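Local coordinates for protein epidermin leader peptide processing serine protease EpiP (PDB 3QFH) that is a subtilisin-like serine endopeptidase that probably cleaves the leader peptide from the precursor of the lantibiotic epidermin, at residues 23-28 with 74-79; 51-56 with 212-217; 395-400 with 407-412. One frame throughout, in Å; residues are numbered along the deposited sequence.

Interaction 1 of 3, residues 23-28 with 74-79; sequences YSVEYK and KYINAT
Glu26 sets its CG anti to the backbone N (chi1 -177°) and stays extended, while Tyr75 turns its CG beside the backbone N (chi1 -59°). Paired across the strands, the two leave the same sheet face, and these torsions lay them side by side. Glu26 OE1 meets the Tyr75 ring edge, in its plane, 3.6 Å from CD2, with carboxylate and ring planes 64° apart. The other oxygen, OE2, forms a salt bridge with Lys262 of helix 254-269; Asp258 OD2 close to OE1 may raise the carboxylate's proton affinity, an effect Lys262 would oppose. On the opposite face Val25 and Ile76 run alongside each other, Val25 CG2 3.9 Å from Ile76 CG1. These pairs belong to the antiparallel pairing of central strand 20-27 with 73-78 in the propeptide-like domain's sheet. Ser24 and Asn77 form a hydrogen-bonded pair: Ser24 N donates to Asn77 O at 2.8 Å, nearly along the C=O axis, and Asn77 N returns a bond to Ser24 O. Glu26 O accepts from both Lys74 N (2.8 Å) and Tyr75 N (3.1 Å), a classic beta bulge. Asn77 CG occupies the crowded position between N and C, from which ND2 donates to Ala78 O at 3.0 Å and reaches Glu256, while OD1 accepts from Val255 N. Thr79 OG1 lies 2.9 Å from Ser24 OG; either may donate, though the position of Ser24 OG is less certain.

Interaction 2 of 3, residues 51-56 with 212-217; sequences LHVAQI and ELLWVS. With SO4 (sulfate ion), chain L.
The junction between the propeptide-like domain and the subtilase domain runs through this contact, in which strand 53-59 faces the N-terminal turns of helix 213-225. As in subtilisin-propeptide complexes, the propeptide sheet packs on surface helices of the catalytic domain, here 213-225 and 254-269, which meet where Leu214 and Ser217 touch Ala259. The short axes approach to 9.9 Å at 145°, so side chains rather than backbones bridge the gap. Leu214 is the central apolar contributor: its two methyls divide the strand between them, CD2 lying 4.1 Å from CG2 of Val53, and CD1 3.9 Å from CB of Gln55. One turn on, Ser217 presents CB to CD1 of Leu51, while its hydroxyl turns back to donate to Leu213 O within the helix.

Gln55 supplies the polar link. With CG anti to the backbone N and an extended chain, it carries its amide to Glu212 at the N-cap position. NE2 donates to Glu212 OE2 at 3.1 Å in an almost straight bond (173°); the acceptor lies in the amide plane, yet the donor stands 65° out of the carboxylate plane. OE2 also forms a salt bridge with Arg158, and NE2 is hydrogen-bonded to Thr79 OG1. Glu212 bends at chi2, and its CG rests over one face of the Trp215 ring near the rim. Just before the strand, His52 NE2 donates to O4 of a sulfate, probably from the crystallisation liquor, that also binds Thr30 N. A water at the Trp215 ring edge, in its plane, accepts from NE1 and donates to Gln55 OE1, 2.6 Å from that oxygen.

Interaction 3 of 3, residues 395-400 with 407-412; sequences LIIDKY and DKAIEL
The Tyr400 ring has an aliphatic group on each face: Leu412 CD1 on one and CG of its own neighbour Lys399 on the other, both offset toward the rim. The leucine methyl lies 3.9 Å from the Tyr400 ring centroid and 19° off the ring normal, a CH-pi contact, with Tyr400 CD1 its nearest ring atom at 3.7 Å. In Leu412, CG anti to the backbone N (chi1 -170°) carries the branch point across, and its two methyls part there: CD1 goes to the ring, while CD2 meets CG2 of Ile396 at 4.0 Å. The phenol oxygen at the ring tip is hydrogen-bonded to Ala438 O and Val441 N, which should fix the ring's position.

Ile396 CG2 continues the same apolar patch to Ala409, whose small side chain allows the CA atoms of Ile397 and Ala409 to come within 5.8 Å. Ala409 CB meets CG1 of Ile397 at 3.6 Å and CG2 of Ile396 at 3.9 Å. The contact is wholly apolar across the two segments. Their axes approach to 9.3 Å at 108°, a steep crossing of consecutive helices in the subtilase domain. Helix 435-439 touches Ile396 through Ala438, and Ile273 of strand 273-277 in the parallel sheet meets both Ile397 and Ile410.

Interactions 1 and 2 are adjoining parts of one sheet-and-helix interface, their centres 9 Å apart. Strands 20-27 and 53-59 are neighbours in the sheet, with probable hydrogen bonds from Tyr23 N to Ile56 O and from Val25 N to Ala54 O, both 2.7 Å. A side-chain contact also joins them, Thr79 CG2 lying 3.2 Å from Glu212 OE1. Interaction 3 is remote: its centre is about 37 Å from that of interaction 1 and about 31 Å from that of interaction 2, with no touch. It involves helix 382-400, whose start carries Ser383, the probable nucleophile of a Ser383-His177-Asp130 triad; 395-400 lies in its C-terminal part.

Interaction 1 of 3, residues 23-28 with 74-79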
# COMPACT_ATOMS: atom_id res chain seq x y z
N TYR A 23 -6.63 9.49 21.64
CA TYR A 23 -7.96 9.16 21.13
C TYR A 23 -8.12 9.56 19.68
O TYR A 23 -7.64 10.63 19.24
CB TYR A 23 -9.06 9.81 21.96
CG TYR A 23 -9.22 9.19 23.33
CD1 TYR A 23 -10.04 8.07 23.51
CD2 TYR A 23 -8.54 9.70 24.43
CE1 TYR A 23 -10.17 7.48 24.76
CE2 TYR A 23 -8.66 9.11 25.69
CZ TYR A 23 -9.49 8.00 25.85
OH TYR A 23 -9.62 7.42 27.09
N SER A 24 -8.77 8.68 18.93
CA SER A 24 -9.12 8.93 17.54
C SER A 24 -10.53 9.49 17.56
O SER A 24 -11.43 8.90 18.18
CB SER A 24 -9.03 7.65 16.72
OG SER A 24 -7.68 7.22 16.63
N VAL A 25 -10.73 10.62 16.89
CA VAL A 25 -12.02 11.29 16.91
C VAL A 25 -12.54 11.64 15.53
O VAL A 25 -11.81 12.21 14.71
CB VAL A 25 -11.94 12.61 17.75
CG1 VAL A 25 -13.27 13.31 17.79
CG2 VAL A 25 -11.47 12.30 19.18
N GLU A 26 -13.80 11.28 15.28
CA GLU A 26 -14.46 11.62 14.04
C GLU A 26 -15.43 12.74 14.36
O GLU A 26 -16.33 12.59 15.19
CB GLU A 26 -15.15 10.41 13.40
CG GLU A 26 -15.79 10.73 12.05
CD GLU A 26 -16.12 9.48 11.22
OE1 GLU A 26 -15.87 8.34 11.69
OE2 GLU A 26 -16.62 9.66 10.09
N TYR A 27 -15.24 13.88 13.71
CA TYR A 27 -16.07 15.05 13.97
C TYR A 27 -16.98 15.37 12.79
O TYR A 27 -16.90 14.73 11.74
CB TYR A 27 -15.21 16.25 14.40
CG TYR A 27 -14.05 16.64 13.50
CD1 TYR A 27 -14.20 17.60 12.51
CD2 TYR A 27 -12.78 16.11 13.71
CE1 TYR A 27 -13.13 17.98 11.72
CE2 TYR A 27 -11.71 16.48 12.92
CZ TYR A 27 -11.89 17.42 11.93
OH TYR A 27 -10.82 17.80 11.14
N LYS A 28 -17.87 16.34 12.96
CA LYS A 28 -18.86 16.62 11.92
C LYS A 28 -18.59 17.81 11.02
O LYS A 28 -18.98 17.80 9.87
CB LYS A 28 -20.24 16.75 12.57
CG LYS A 28 -20.68 15.46 13.27
CD LYS A 28 -22.11 15.51 13.81
CE LYS A 28 -22.45 14.20 14.53
NZ LYS A 28 -23.87 14.14 15.00
N LYS A 74 -18.94 12.81 16.15
CA LYS A 74 -19.64 11.66 15.62
C LYS A 74 -19.19 10.41 16.39
O LYS A 74 -20.03 9.71 16.94
CB LYS A 74 -19.42 11.56 14.11
CG LYS A 74 -20.24 10.48 13.37
CD LYS A 74 -20.10 10.65 11.84
CE LYS A 74 -20.63 9.46 11.03
NZ LYS A 74 -22.06 9.12 11.30
N TYR A 75 -17.88 10.15 16.44
CA TYR A 75 -17.33 9.00 17.16
C TYR A 75 -16.00 9.29 17.81
O TYR A 75 -15.23 10.14 17.35
CB TYR A 75 -17.09 7.80 16.23
CG TYR A 75 -18.28 7.29 15.51
CD1 TYR A 75 -19.30 6.65 16.20
CD2 TYR A 75 -18.38 7.40 14.12
CE1 TYR A 75 -20.41 6.17 15.54
CE2 TYR A 75 -19.48 6.92 13.45
CZ TYR A 75 -20.50 6.30 14.18
OH TYR A 75 -21.59 5.80 13.54
N ILE A 76 -15.70 8.54 18.86
CA ILE A 76 -14.44 8.60 19.55
C ILE A 76 -14.09 7.20 20.01
O ILE A 76 -14.96 6.47 20.50
CB ILE A 76 -14.47 9.52 20.83
CG1 ILE A 76 -14.87 10.95 20.50
CG2 ILE A 76 -13.08 9.56 21.49
CD1 ILE A 76 -14.94 11.88 21.73
N ASN A 77 -12.84 6.79 19.79
CA ASN A 77 -12.31 5.54 20.34
C ASN A 77 -10.83 5.72 20.63
O ASN A 77 -10.17 6.58 20.04
CB ASN A 77 -12.58 4.31 19.45
CG ASN A 77 -11.99 4.42 18.05
OD1 ASN A 77 -12.72 4.63 17.10
ND2 ASN A 77 -10.67 4.26 17.92
N ALA A 78 -10.33 4.93 21.57
CA ALA A 78 -8.93 4.96 21.90
C ALA A 78 -8.21 4.47 20.68
O ALA A 78 -8.67 3.53 20.05
CB ALA A 78 -8.65 4.04 23.08
N THR A 79 -7.11 5.12 20.31
CA THR A 79 -6.32 4.69 19.17
C THR A 79 -5.62 3.40 19.59
O THR A 79 -5.07 3.33 20.68
CB THR A 79 -5.24 5.72 18.83
OG1 THR A 79 -5.80 7.04 18.82
CG2 THR A 79 -4.58 5.40 17.50

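Interaction 2 of 3, residues 51-56 with 212-217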
# COMPACT_ATOMS: atom_id res chain seq x y z
N LEU A 51 -11.28 14.58 5.90
CA LEU A 51 -12.01 13.38 6.34
C LEU A 51 -12.74 13.59 7.66
O LEU A 51 -13.38 12.67 8.17
CB LEU A 51 -11.02 12.24 6.53
CG LEU A 51 -10.10 11.94 5.35
CD1 LEU A 51 -9.29 10.69 5.65
CD2 LEU A 51 -10.88 11.78 4.07
N HIS A 52 -12.60 14.78 8.24
CA HIS A 52 -13.21 15.07 9.53
C HIS A 52 -12.75 14.12 10.64
O HIS A 52 -13.55 13.66 11.46
CB HIS A 52 -14.75 15.10 9.42
CG HIS A 52 -15.27 16.20 8.56
ND1 HIS A 52 -16.05 15.99 7.45
CD2 HIS A 52 -15.08 17.54 8.63
CE1 HIS A 52 -16.35 17.14 6.89
NE2 HIS A 52 -15.78 18.11 7.59
N VAL A 53 -11.44 13.84 10.67
CA VAL A 53 -10.88 12.99 11.73
C VAL A 53 -9.64 13.64 12.35
O VAL A 53 -8.85 14.32 11.68
CB VAL A 53 -10.56 11.54 11.26
CG1 VAL A 53 -11.84 10.83 10.83
CG2 VAL A 53 -9.54 11.52 10.13
N ALA A 54 -9.50 13.47 13.66
CA ALA A 54 -8.38 14.02 14.39
C ALA A 54 -7.96 13.06 15.47
O ALA A 54 -8.71 12.16 15.86
CB ALA A 54 -8.74 15.35 15.02
N GLN A 55 -6.73 13.23 15.93
CA GLN A 55 -6.25 12.44 17.04
C GLN A 55 -6.03 13.45 18.13
O GLN A 55 -5.45 14.51 17.91
CB GLN A 55 -4.97 11.70 16.69
CG GLN A 55 -4.65 10.60 17.66
CD GLN A 55 -3.39 9.84 17.28
OE1 GLN A 55 -2.43 10.44 16.77
NE2 GLN A 55 -3.37 8.54 17.56
N ILE A 56 -6.53 13.13 19.31
CA ILE A 56 -6.44 14.03 20.43
C ILE A 56 -5.88 13.30 21.64
O ILE A 56 -6.21 12.14 21.90
CB ILE A 56 -7.85 14.60 20.75
CG1 ILE A 56 -8.44 15.27 19.50
CG2 ILE A 56 -7.78 15.58 21.92
CD1 ILE A 56 -9.84 15.88 19.71
N GLU A 212 0.52 4.78 12.19
CA GLU A 212 -0.85 4.96 12.66
C GLU A 212 -1.70 4.91 11.41
O GLU A 212 -1.29 5.46 10.37
CB GLU A 212 -1.03 6.34 13.31
CG GLU A 212 -0.36 6.58 14.67
CD GLU A 212 -1.16 6.07 15.87
OE1 GLU A 212 -1.91 5.08 15.74
OE2 GLU A 212 -1.03 6.66 16.96
N LEU A 213 -2.87 4.27 11.47
CA LEU A 213 -3.75 4.23 10.30
C LEU A 213 -4.19 5.63 9.90
O LEU A 213 -4.45 5.89 8.73
CB LEU A 213 -4.96 3.30 10.51
CG LEU A 213 -4.65 1.79 10.52
CD1 LEU A 213 -5.93 0.99 10.77
CD2 LEU A 213 -4.01 1.34 9.23
N LEU A 214 -4.25 6.55 10.86
CA LEU A 214 -4.58 7.92 10.56
C LEU A 214 -3.50 8.58 9.69
O LEU A 214 -3.83 9.45 8.89
CB LEU A 214 -4.80 8.74 11.82
CG LEU A 214 -6.07 8.37 12.60
CD1 LEU A 214 -6.14 9.21 13.89
CD2 LEU A 214 -7.31 8.56 11.78
N TRP A 215 -2.24 8.21 9.86
CA TRP A 215 -1.17 8.81 9.04
C TRP A 215 -1.30 8.29 7.62
O TRP A 215 -1.15 9.05 6.64
CB TRP A 215 0.25 8.49 9.55
CG TRP A 215 0.54 8.74 11.01
CD1 TRP A 215 -0.18 9.52 11.87
CD2 TRP A 215 1.71 8.33 11.73
NE1 TRP A 215 0.42 9.54 13.11
CE2 TRP A 215 1.59 8.83 13.05
CE3 TRP A 215 2.82 7.57 11.40
CZ2 TRP A 215 2.55 8.58 14.04
CZ3 TRP A 215 3.78 7.31 12.38
CH2 TRP A 215 3.64 7.83 13.69
N VAL A 216 -1.62 7.01 7.51
CA VAL A 216 -1.84 6.38 6.21
C VAL A 216 -2.98 7.06 5.47
O VAL A 216 -2.87 7.35 4.27
CB VAL A 216 -2.15 4.89 6.33
CG1 VAL A 216 -2.47 4.29 4.94
CG2 VAL A 216 -0.96 4.12 7.00
N SER A 217 -4.08 7.34 6.19
CA SER A 217 -5.24 7.99 5.63
C SER A 217 -4.88 9.38 5.13
O SER A 217 -5.27 9.76 4.04
CB SER A 217 -6.38 8.05 6.63
OG SER A 217 -6.77 6.73 6.99
S SO4 L . -16.72 21.31 6.49
O1 SO4 L . -17.24 22.63 6.83
O2 SO4 L . -17.76 20.56 5.80
O3 SO4 L . -15.54 21.43 5.63
O4 SO4 L . -16.35 20.62 7.72
O HOH W 1 -0.05 10.53 15.84

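Interaction 3 of 3, residues 395-400 with 407-412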
# COMPACT_ATOMS: atom_id res chain seq x y z
N LEU A 395 1.29 2.67 -16.58
CA LEU A 395 1.59 2.44 -18.01
C LEU A 395 0.33 2.44 -18.87
O LEU A 395 0.32 3.00 -19.97
CB LEU A 395 2.33 1.13 -18.20
CG LEU A 395 3.73 1.00 -17.61
CD1 LEU A 395 4.28 -0.41 -17.87
CD2 LEU A 395 4.65 2.07 -18.19
N ILE A 396 -0.72 1.80 -18.36
CA ILE A 396 -1.99 1.69 -19.07
C ILE A 396 -2.66 3.06 -19.22
O ILE A 396 -3.16 3.41 -20.29
CB ILE A 396 -2.92 0.69 -18.35
CG1 ILE A 396 -2.37 -0.73 -18.53
CG2 ILE A 396 -4.34 0.79 -18.92
CD1 ILE A 396 -2.95 -1.74 -17.52
N ILE A 397 -2.65 3.84 -18.16
CA ILE A 397 -3.23 5.19 -18.21
C ILE A 397 -2.51 6.05 -19.26
O ILE A 397 -3.14 6.78 -20.05
CB ILE A 397 -3.18 5.87 -16.81
CG1 ILE A 397 -4.12 5.13 -15.85
CG2 ILE A 397 -3.62 7.35 -16.93
CD1 ILE A 397 -3.94 5.50 -14.33
N ASP A 398 -1.18 5.96 -19.29
CA ASP A 398 -0.41 6.75 -20.25
C ASP A 398 -0.53 6.20 -21.70
O ASP A 398 -0.67 6.95 -22.66
CB ASP A 398 1.05 6.84 -19.83
CG ASP A 398 1.23 7.59 -18.51
OD1 ASP A 398 0.26 8.24 -18.05
OD2 ASP A 398 2.34 7.52 -17.91
N LYS A 399 -0.54 4.88 -21.83
CA LYS A 399 -0.61 4.24 -23.15
C LYS A 399 -1.93 4.51 -23.88
O LYS A 399 -1.92 4.78 -25.06
CB LYS A 399 -0.42 2.73 -23.02
CG LYS A 399 -0.34 1.95 -24.33
CD LYS A 399 1.00 2.14 -25.06
CE LYS A 399 1.05 1.29 -26.31
NZ LYS A 399 2.42 1.20 -26.91
N TYR A 400 -3.05 4.46 -23.16
CA TYR A 400 -4.37 4.62 -23.78
C TYR A 400 -5.03 5.96 -23.45
O TYR A 400 -6.18 6.19 -23.83
CB TYR A 400 -5.26 3.43 -23.39
CG TYR A 400 -4.62 2.11 -23.73
CD1 TYR A 400 -3.92 1.40 -22.78
CD2 TYR A 400 -4.64 1.63 -25.03
CE1 TYR A 400 -3.30 0.19 -23.09
CE2 TYR A 400 -4.00 0.42 -25.36
CZ TYR A 400 -3.34 -0.29 -24.37
OH TYR A 400 -2.71 -1.49 -24.64
N ASP A 407 -10.96 4.34 -14.07
CA ASP A 407 -11.60 3.01 -13.92
C ASP A 407 -11.45 2.20 -15.20
O ASP A 407 -11.44 0.97 -15.15
CB ASP A 407 -13.08 3.10 -13.52
CG ASP A 407 -13.75 1.70 -13.33
OD1 ASP A 407 -13.04 0.70 -13.01
OD2 ASP A 407 -14.99 1.60 -13.50
N LYS A 408 -11.37 2.88 -16.35
CA LYS A 408 -11.15 2.21 -17.63
C LYS A 408 -9.78 1.52 -17.62
O LYS A 408 -9.58 0.55 -18.33
CB LYS A 408 -11.20 3.17 -18.82
CG LYS A 408 -12.54 3.83 -19.09
CD LYS A 408 -12.46 4.61 -20.39
CE LYS A 408 -13.73 5.39 -20.65
NZ LYS A 408 -13.61 6.21 -21.87
N ALA A 409 -8.83 2.07 -16.87
CA ALA A 409 -7.49 1.46 -16.75
C ALA A 409 -7.61 0.17 -15.97
O ALA A 409 -7.00 -0.84 -16.32
CB ALA A 409 -6.52 2.40 -16.05
N ILE A 410 -8.38 0.20 -14.89
CA ILE A 410 -8.60 -0.99 -14.07
C ILE A 410 -9.27 -2.09 -14.90
O ILE A 410 -8.84 -3.22 -14.86
CB ILE A 410 -9.46 -0.67 -12.85
CG1 ILE A 410 -8.74 0.36 -11.97
CG2 ILE A 410 -9.76 -1.93 -12.04
CD1 ILE A 410 -9.62 0.93 -10.87
N GLU A 411 -10.31 -1.74 -15.67
CA GLU A 411 -11.00 -2.74 -16.49
C GLU A 411 -10.12 -3.30 -17.60
O GLU A 411 -10.22 -4.46 -17.92
CB GLU A 411 -12.33 -2.19 -17.06
CG GLU A 411 -13.35 -1.95 -15.94
CD GLU A 411 -13.56 -3.20 -15.03
OE1 GLU A 411 -13.78 -4.30 -15.58
OE2 GLU A 411 -13.49 -3.07 -13.79
N LEU A 412 -9.27 -2.46 -18.18
CA LEU A 412 -8.34 -2.93 -19.20
C LEU A 412 -7.33 -3.90 -18.53
O LEU A 412 -7.07 -5.00 -19.04
CB LEU A 412 -7.66 -1.74 -19.88
CG LEU A 412 -6.83 -2.06 -21.13
CD1 LEU A 412 -6.78 -0.85 -22.06
CD2 LEU A 412 -5.42 -2.57 -20.77